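Local coordinates for protein separin (Saccharomyces cerevisiae, PDB 5U1T) that cleaves the cohesin subunit MCD1/SCC1 as a caspase-like cysteine protease at anaphase onset, and is held inactive by securin for most of the cell cycle, at residues H432-I435 against L436-K440; N479-H483 against C484-L488. All coordinates share one frame; numbering follows the deposited sequence.

Contact 1 (432-440) and contact 2 (479-488) are each local, lying along helix 431-444 and helix 470-485 respectively, and their centres are about 10 Å apart. Both are partly buried: T434 and F438 in the first, F485 and C484 in the second, face inward, while H432 and T486 are exposed. The backbone of contact 1 keeps regular alpha-helical bonds; that of contact 2 widens into a pi-type turn near its helix end, where a threonine hydroxyl joins the bonding. The two contacts meet directly, among other places at E439, which forms a salt bridge with R487 (OE2 to NH1, 3.1 Å) and probably a hydrogen bond with H483.

Contact 1: H432-I435 against L436-K440; sequences HRTI and LKFEK
T434 and F438, one helical turn apart, lie side by side. The methyl CG2 of T434 approaches the rim of the phenyl ring near its plane, 3.5 Å from CD2 of F438, and the carbonyl oxygen of T434 also lies in plane at that ring's edge. With OG1 at chi1 -62°, CG2 is the branch anti to the backbone N and meets the ring. Both residues are buried, between helix 408-425, where T434 meets V422 and F438 meets A415, and helix 448-458, which supplies L458 to both.

A CH-pi contact joins H432 and L436. CD1 of L436 stands 4.2 Å from the centroid of the imidazole, 30° off the ring normal and hence off-centre, while CG of the leucine lies over one face. With CG anti to the backbone N (chi1 -164°), the H432 ring lies beside the carbonyl carbon, its CD2 nearest CD1 of L436.

Backbone hydrogen bonds join the segments at i to i+4 spacing. N of L436 donates to O of H432 (3.0 Å), N of K437 to O of R433 (2.9 Å), N of F438 to O of T434 (2.7 Å) and N of E439 to O of I435 (2.9 Å).

The charged ends of K437 and E439 reach other parts of the helical array. The stem of K437 passes its own turn, CG 3.3 Å from O of R433, then extends so that NZ forms a salt bridge with E418 and a hydrogen bond with S392. E439 turns instead to H483 of helix 470-485, OE1 bonding ND1, and to R487 just beyond, in a salt bridge at OE2.

Four successive i to i+4 bonds, with side chains directed at different neighbours, are characteristic of a regular alpha-helix packed within an all-helical array, here separin's helical domain.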
ATOM      1  N   HIS A 432       2.403  35.227 -10.416  1.00 80.30           N
ATOM      2  CA  HIS A 432       1.234  34.356 -10.317  1.00 81.11           C
ATOM      3  C   HIS A 432       0.048  35.142 -10.890  1.00 77.81           C
ATOM      4  O   HIS A 432      -0.733  34.604 -11.683  1.00 74.58           O
ATOM      5  CB  HIS A 432       0.984  33.909  -8.863  1.00 84.98           C
ATOM      6  CG  HIS A 432       0.060  32.732  -8.721  1.00 88.48           C
ATOM      7  ND1 HIS A 432       0.244  31.544  -9.402  1.00 91.20           N
ATOM      8  CD2 HIS A 432      -1.040  32.549  -7.945  1.00 94.07           C
ATOM      9  CE1 HIS A 432      -0.704  30.684  -9.058  1.00 87.12           C
ATOM     10  NE2 HIS A 432      -1.499  31.268  -8.177  1.00 89.92           N
ATOM     11  N   ARG A 433      -0.046  36.420 -10.518  1.00 72.13           N
ATOM     12  CA  ARG A 433      -1.092  37.312 -11.018  1.00 71.96           C
ATOM     13  C   ARG A 433      -1.180  37.301 -12.539  1.00 71.25           C
ATOM     14  O   ARG A 433      -2.264  37.199 -13.113  1.00 70.20           O
ATOM     15  CB  ARG A 433      -0.851  38.752 -10.568  1.00 79.47           C
ATOM     16  CG  ARG A 433      -1.083  39.047  -9.114  1.00 86.22           C
ATOM     17  CD  ARG A 433      -0.845  40.541  -8.850  1.00 96.32           C
ATOM     18  NE  ARG A 433      -0.985  40.879  -7.429  1.00113.68           N
ATOM     19  CZ  ARG A 433      -0.969  42.121  -6.941  1.00111.31           C
ATOM     20  NH1 ARG A 433      -0.820  43.169  -7.760  1.00115.59           N
ATOM     21  NH2 ARG A 433      -1.115  42.314  -5.628  1.00104.65           N
ATOM     22  N   THR A 434      -0.029  37.423 -13.190  1.00 67.86           N
ATOM     23  CA  THR A 434       0.004  37.486 -14.637  1.00 65.55           C
ATOM     24  C   THR A 434      -0.504  36.195 -15.254  1.00 67.91           C
ATOM     25  O   THR A 434      -1.344  36.222 -16.157  1.00 67.71           O
ATOM     26  CB  THR A 434       1.421  37.774 -15.155  1.00 68.10           C
ATOM     27  OG1 THR A 434       1.845  39.060 -14.677  1.00 73.32           O
ATOM     28  CG2 THR A 434       1.441  37.771 -16.674  1.00 56.02           C
ATOM     29  N   ILE A 435      -0.003  35.069 -14.757  1.00 67.97           N
ATOM     30  CA  ILE A 435      -0.346  33.773 -15.313  1.00 63.27           C
ATOM     31  C   ILE A 435      -1.851  33.565 -15.210  1.00 61.89           C
ATOM     32  O   ILE A 435      -2.478  33.043 -16.133  1.00 61.20           O
ATOM     33  CB  ILE A 435       0.437  32.635 -14.598  1.00 65.22           C
ATOM     34  CG1 ILE A 435       1.938  32.900 -14.715  1.00 63.80           C
ATOM     35  CG2 ILE A 435       0.105  31.276 -15.191  1.00 62.09           C
ATOM     36  CD1 ILE A 435       2.800  31.775 -14.258  1.00 65.60           C
ATOM     37  N   LEU A 436      -2.434  34.011 -14.102  1.00 63.83           N
ATOM     38  CA  LEU A 436      -3.871  33.859 -13.897  1.00 67.92           C
ATOM     39  C   LEU A 436      -4.628  34.805 -14.812  1.00 68.84           C
ATOM     40  O   LEU A 436      -5.721  34.475 -15.279  1.00 68.38           O
ATOM     41  CB  LEU A 436      -4.255  34.111 -12.438  1.00 70.36           C
ATOM     42  CG  LEU A 436      -3.762  33.100 -11.401  1.00 75.40           C
ATOM     43  CD1 LEU A 436      -4.183  33.522 -10.005  1.00 74.45           C
ATOM     44  CD2 LEU A 436      -4.271  31.715 -11.727  1.00 65.06           C
ATOM     45  N   LYS A 437      -4.048  35.983 -15.063  1.00 67.55           N
ATOM     46  CA  LYS A 437      -4.609  36.932 -16.034  1.00 66.54           C
ATOM     47  C   LYS A 437      -4.591  36.346 -17.433  1.00 60.23           C
ATOM     48  O   LYS A 437      -5.592  36.379 -18.142  1.00 57.40           O
ATOM     49  CB  LYS A 437      -3.838  38.257 -16.035  1.00 70.10           C
ATOM     50  CG  LYS A 437      -4.180  39.187 -14.900  1.00 70.55           C
ATOM     51  CD  LYS A 437      -3.632  40.560 -15.141  1.00 69.01           C
ATOM     52  CE  LYS A 437      -4.267  41.572 -14.207  1.00 77.43           C
ATOM     53  NZ  LYS A 437      -4.158  42.974 -14.757  1.00 84.26           N
ATOM     54  N   PHE A 438      -3.433  35.812 -17.816  1.00 58.96           N
ATOM     55  CA  PHE A 438      -3.241  35.276 -19.148  1.00 57.98           C
ATOM     56  C   PHE A 438      -4.126  34.058 -19.342  1.00 60.66           C
ATOM     57  O   PHE A 438      -4.533  33.746 -20.460  1.00 64.22           O
ATOM     58  CB  PHE A 438      -1.764  34.957 -19.402  1.00 56.66           C
ATOM     59  CG  PHE A 438      -1.035  36.030 -20.220  1.00 61.97           C
ATOM     60  CD1 PHE A 438      -1.008  35.974 -21.613  1.00 60.50           C
ATOM     61  CD2 PHE A 438      -0.392  37.085 -19.596  1.00 65.58           C
ATOM     62  CE1 PHE A 438      -0.346  36.938 -22.358  1.00 63.04           C
ATOM     63  CE2 PHE A 438       0.272  38.057 -20.339  1.00 62.60           C
ATOM     64  CZ  PHE A 438       0.293  37.984 -21.721  1.00 63.29           C
ATOM     65  N   GLU A 439      -4.459  33.392 -18.243  1.00 66.14           N
ATOM     66  CA  GLU A 439      -5.485  32.369 -18.292  1.00 66.86           C
ATOM     67  C   GLU A 439      -6.791  32.962 -18.835  1.00 66.72           C
ATOM     68  O   GLU A 439      -7.412  32.382 -19.719  1.00 67.03           O
ATOM     69  CB  GLU A 439      -5.709  31.752 -16.917  1.00 65.06           C
ATOM     70  CG  GLU A 439      -6.729  30.644 -16.928  1.00 74.30           C
ATOM     71  CD  GLU A 439      -6.610  29.739 -15.716  1.00 76.11           C
ATOM     72  OE1 GLU A 439      -6.270  30.255 -14.628  1.00 73.68           O
ATOM     73  OE2 GLU A 439      -6.847  28.513 -15.847  1.00 79.00           O
ATOM     74  N   LYS A 440      -7.197  34.126 -18.338  1.00 69.49           N
ATOM     75  CA  LYS A 440      -8.482  34.680 -18.755  1.00 65.66           C
ATOM     76  C   LYS A 440      -8.424  35.187 -20.201  1.00 66.31           C
ATOM     77  O   LYS A 440      -9.383  34.987 -20.949  1.00 68.46           O
ATOM     78  CB  LYS A 440      -8.941  35.787 -17.793  1.00 64.43           C
ATOM     79  CG  LYS A 440      -8.906  35.362 -16.314  1.00 78.34           C
ATOM     80  CD  LYS A 440     -10.169  35.738 -15.495  1.00 83.76           C
ATOM     81  CE  LYS A 440     -10.429  34.702 -14.372  1.00 91.65           C
ATOM     82  NZ  LYS A 440     -11.725  34.928 -13.597  1.00 99.86           N
TER

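Contact 2: N479-H483 against C484-L488; sequences NAFIH and CFTRL
F481 and F485 bring their rings together along one flank of the helix, CE2 of F481 lying 3.3 Å from CD2 of F485. The planes are only 24° apart, but the rings are slid so far, with centroids 5.2 Å apart, that they barely overlap. T486 adds its methyl over a face of the F481 ring, CG2 standing 4.2 Å from the centroid, a CH-pi contact.

The backbone bonds record a widening of the helix. N of H483 still donates to O of N479 in the ordinary i to i+4 manner. O of A480 then takes two donors: a good bond from N of F485 at 2.8 Å, and a weak, poorly aligned one from N of C484 at 3.2 Å. Next, N of T486 reaches O of F481 (3.3 Å), in the carbonyl plane. Both good bonds span five residues, which defines the pi-type turn.

Since the amide of T486 is used one residue further back, its hydroxyl serves I482: OG1 donates to O of I482 at 2.9 Å, from 48° above the carbonyl plane. A chi1 of 54° places OG1 between the backbone N and carbonyl carbon, with CG2 turned to F481. Beyond, N of R487 and N of L488 bond three residues back, to O of C484 and O of F485.

Polar side-chain ends are satisfied outside these segments: ND2 of N479 by O of D475, ND1 of H483 by OE1 of E439, and NH1 of R487 by a salt bridge to OE2 of E439, with a weak bond from NE to OG of S443.

Helix 470-485 thus lies against helix 431-444 through N479, H483 and C484; C484 and L488 meet F455 of helix 448-458, F481 and F485 pack on L507 of helix 501-509, and I482 touches an apolar side chain of another protein chain.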
ATOM      1  N   ASN A 479       2.947  26.554 -13.392  1.00 59.99           N
ATOM      2  CA  ASN A 479       1.712  27.316 -13.370  1.00 62.71           C
ATOM      3  C   ASN A 479       1.230  27.691 -14.768  1.00 64.86           C
ATOM      4  O   ASN A 479       0.022  27.708 -15.028  1.00 63.82           O
ATOM      5  CB  ASN A 479       1.882  28.563 -12.530  1.00 65.63           C
ATOM      6  CG  ASN A 479       1.657  28.289 -11.078  1.00 71.24           C
ATOM      7  OD1 ASN A 479       0.588  28.573 -10.547  1.00 80.77           O
ATOM      8  ND2 ASN A 479       2.648  27.697 -10.423  1.00 72.88           N
ATOM      9  N   ALA A 480       2.172  27.988 -15.665  1.00 63.95           N
ATOM     10  CA  ALA A 480       1.831  28.307 -17.052  1.00 62.26           C
ATOM     11  C   ALA A 480       1.256  27.061 -17.702  1.00 59.89           C
ATOM     12  O   ALA A 480       0.429  27.128 -18.610  1.00 56.09           O
ATOM     13  CB  ALA A 480       3.060  28.805 -17.822  1.00 58.54           C
ATOM     14  N   PHE A 481       1.709  25.914 -17.222  1.00 62.01           N
ATOM     15  CA  PHE A 481       1.216  24.648 -17.734  1.00 63.94           C
ATOM     16  C   PHE A 481      -0.203  24.365 -17.258  1.00 62.88           C
ATOM     17  O   PHE A 481      -1.108  24.137 -18.067  1.00 59.60           O
ATOM     18  CB  PHE A 481       2.121  23.518 -17.308  1.00 58.97           C
ATOM     19  CG  PHE A 481       1.700  22.198 -17.847  1.00 60.92           C
ATOM     20  CD1 PHE A 481       0.805  21.403 -17.142  1.00 56.78           C
ATOM     21  CD2 PHE A 481       2.191  21.749 -19.059  1.00 54.83           C
ATOM     22  CE1 PHE A 481       0.411  20.198 -17.631  1.00 54.41           C
ATOM     23  CE2 PHE A 481       1.798  20.522 -19.547  1.00 63.67           C
ATOM     24  CZ  PHE A 481       0.903  19.747 -18.825  1.00 59.66           C
ATOM     25  N   ILE A 482      -0.378  24.347 -15.944  1.00 57.98           N
ATOM     26  CA  ILE A 482      -1.686  24.120 -15.360  1.00 58.32           C
ATOM     27  C   ILE A 482      -2.728  25.125 -15.851  1.00 62.96           C
ATOM     28  O   ILE A 482      -3.800  24.727 -16.292  1.00 69.35           O
ATOM     29  CB  ILE A 482      -1.624  24.173 -13.830  1.00 62.40           C
ATOM     30  CG1 ILE A 482      -0.952  22.913 -13.295  1.00 64.26           C
ATOM     31  CG2 ILE A 482      -3.007  24.296 -13.247  1.00 63.55           C
ATOM     32  CD1 ILE A 482      -0.289  23.097 -11.947  1.00 56.45           C
ATOM     33  N   HIS A 483      -2.432  26.418 -15.795  1.00 64.22           N
ATOM     34  CA  HIS A 483      -3.491  27.406 -16.013  1.00 66.54           C
ATOM     35  C   HIS A 483      -3.672  27.861 -17.461  1.00 64.70           C
ATOM     36  O   HIS A 483      -4.696  28.467 -17.789  1.00 68.41           O
ATOM     37  CB  HIS A 483      -3.244  28.642 -15.150  1.00 65.66           C
ATOM     38  CG  HIS A 483      -3.251  28.366 -13.680  1.00 70.69           C
ATOM     39  ND1 HIS A 483      -4.315  28.695 -12.864  1.00 75.69           N
ATOM     40  CD2 HIS A 483      -2.322  27.801 -12.872  1.00 69.84           C
ATOM     41  CE1 HIS A 483      -4.039  28.344 -11.621  1.00 69.55           C
ATOM     42  NE2 HIS A 483      -2.836  27.797 -11.598  1.00 70.39           N
ATOM     43  N   CYS A 484      -2.683  27.588 -18.313  1.00 63.56           N
ATOM     44  CA  CYS A 484      -2.645  28.175 -19.650  1.00 59.46           C
ATOM     45  C   CYS A 484      -2.391  27.167 -20.758  1.00 61.62           C
ATOM     46  O   CYS A 484      -3.168  27.097 -21.706  1.00 64.24           O
ATOM     47  CB  CYS A 484      -1.581  29.273 -19.715  1.00 57.30           C
ATOM     48  SG  CYS A 484      -1.963  30.756 -18.744  1.00 63.70           S
ATOM     49  N   PHE A 485      -1.311  26.399 -20.650  1.00 59.12           N
ATOM     50  CA  PHE A 485      -0.910  25.472 -21.706  1.00 52.77           C
ATOM     51  C   PHE A 485      -1.982  24.438 -22.000  1.00 53.19           C
ATOM     52  O   PHE A 485      -2.250  24.127 -23.148  1.00 56.84           O
ATOM     53  CB  PHE A 485       0.396  24.781 -21.330  1.00 58.09           C
ATOM     54  CG  PHE A 485       0.843  23.746 -22.308  1.00 54.33           C
ATOM     55  CD1 PHE A 485       1.480  24.106 -23.472  1.00 51.59           C
ATOM     56  CD2 PHE A 485       0.646  22.397 -22.048  1.00 60.42           C
ATOM     57  CE1 PHE A 485       1.900  23.150 -24.370  1.00 52.59           C
ATOM     58  CE2 PHE A 485       1.066  21.431 -22.935  1.00 55.78           C
ATOM     59  CZ  PHE A 485       1.687  21.806 -24.106  1.00 56.63           C
ATOM     60  N   THR A 486      -2.610  23.926 -20.952  1.00 61.34           N
ATOM     61  CA  THR A 486      -3.617  22.861 -21.066  1.00 64.90           C
ATOM     62  C   THR A 486      -4.888  23.306 -21.804  1.00 66.83           C
ATOM     63  O   THR A 486      -5.624  22.488 -22.365  1.00 67.77           O
ATOM     64  CB  THR A 486      -4.011  22.361 -19.684  1.00 65.73           C
ATOM     65  OG1 THR A 486      -4.419  23.490 -18.895  1.00 71.36           O
ATOM     66  CG2 THR A 486      -2.836  21.656 -19.009  1.00 58.81           C
ATOM     67  N   ARG A 487      -5.127  24.615 -21.803  1.00 72.68           N
ATOM     68  CA  ARG A 487      -6.220  25.215 -22.567  1.00 69.22           C
ATOM     69  C   ARG A 487      -5.944  25.262 -24.066  1.00 67.15           C
ATOM     70  O   ARG A 487      -6.829  25.576 -24.853  1.00 66.47           O
ATOM     71  CB  ARG A 487      -6.486  26.631 -22.068  1.00 56.73           C
ATOM     72  CG  ARG A 487      -6.576  26.701 -20.580  1.00 67.14           C
ATOM     73  CD  ARG A 487      -6.846  28.097 -20.123  1.00 72.23           C
ATOM     74  NE  ARG A 487      -8.276  28.355 -20.002  1.00 80.04           N
ATOM     75  CZ  ARG A 487      -9.029  27.891 -19.009  1.00 84.09           C
ATOM     76  NH1 ARG A 487      -8.477  27.126 -18.060  1.00 83.19           N
ATOM     77  NH2 ARG A 487     -10.331  28.180 -18.970  1.00 84.87           N
ATOM     78  N   LEU A 488      -4.717  24.972 -24.471  1.00 67.79           N
ATOM     79  CA  LEU A 488      -4.383  25.088 -25.883  1.00 61.15           C
ATOM     80  C   LEU A 488      -4.745  23.831 -26.626  1.00 65.72           C
ATOM     81  O   LEU A 488      -4.844  23.840 -27.851  1.00 74.57           O
ATOM     82  CB  LEU A 488      -2.906  25.383 -26.066  1.00 61.74           C
ATOM     83  CG  LEU A 488      -2.451  26.664 -25.391  1.00 61.32           C
ATOM     84  CD1 LEU A 488      -0.947  26.711 -25.476  1.00 55.83           C
ATOM     85  CD2 LEU A 488      -3.104  27.867 -26.043  1.00 58.13           C
TER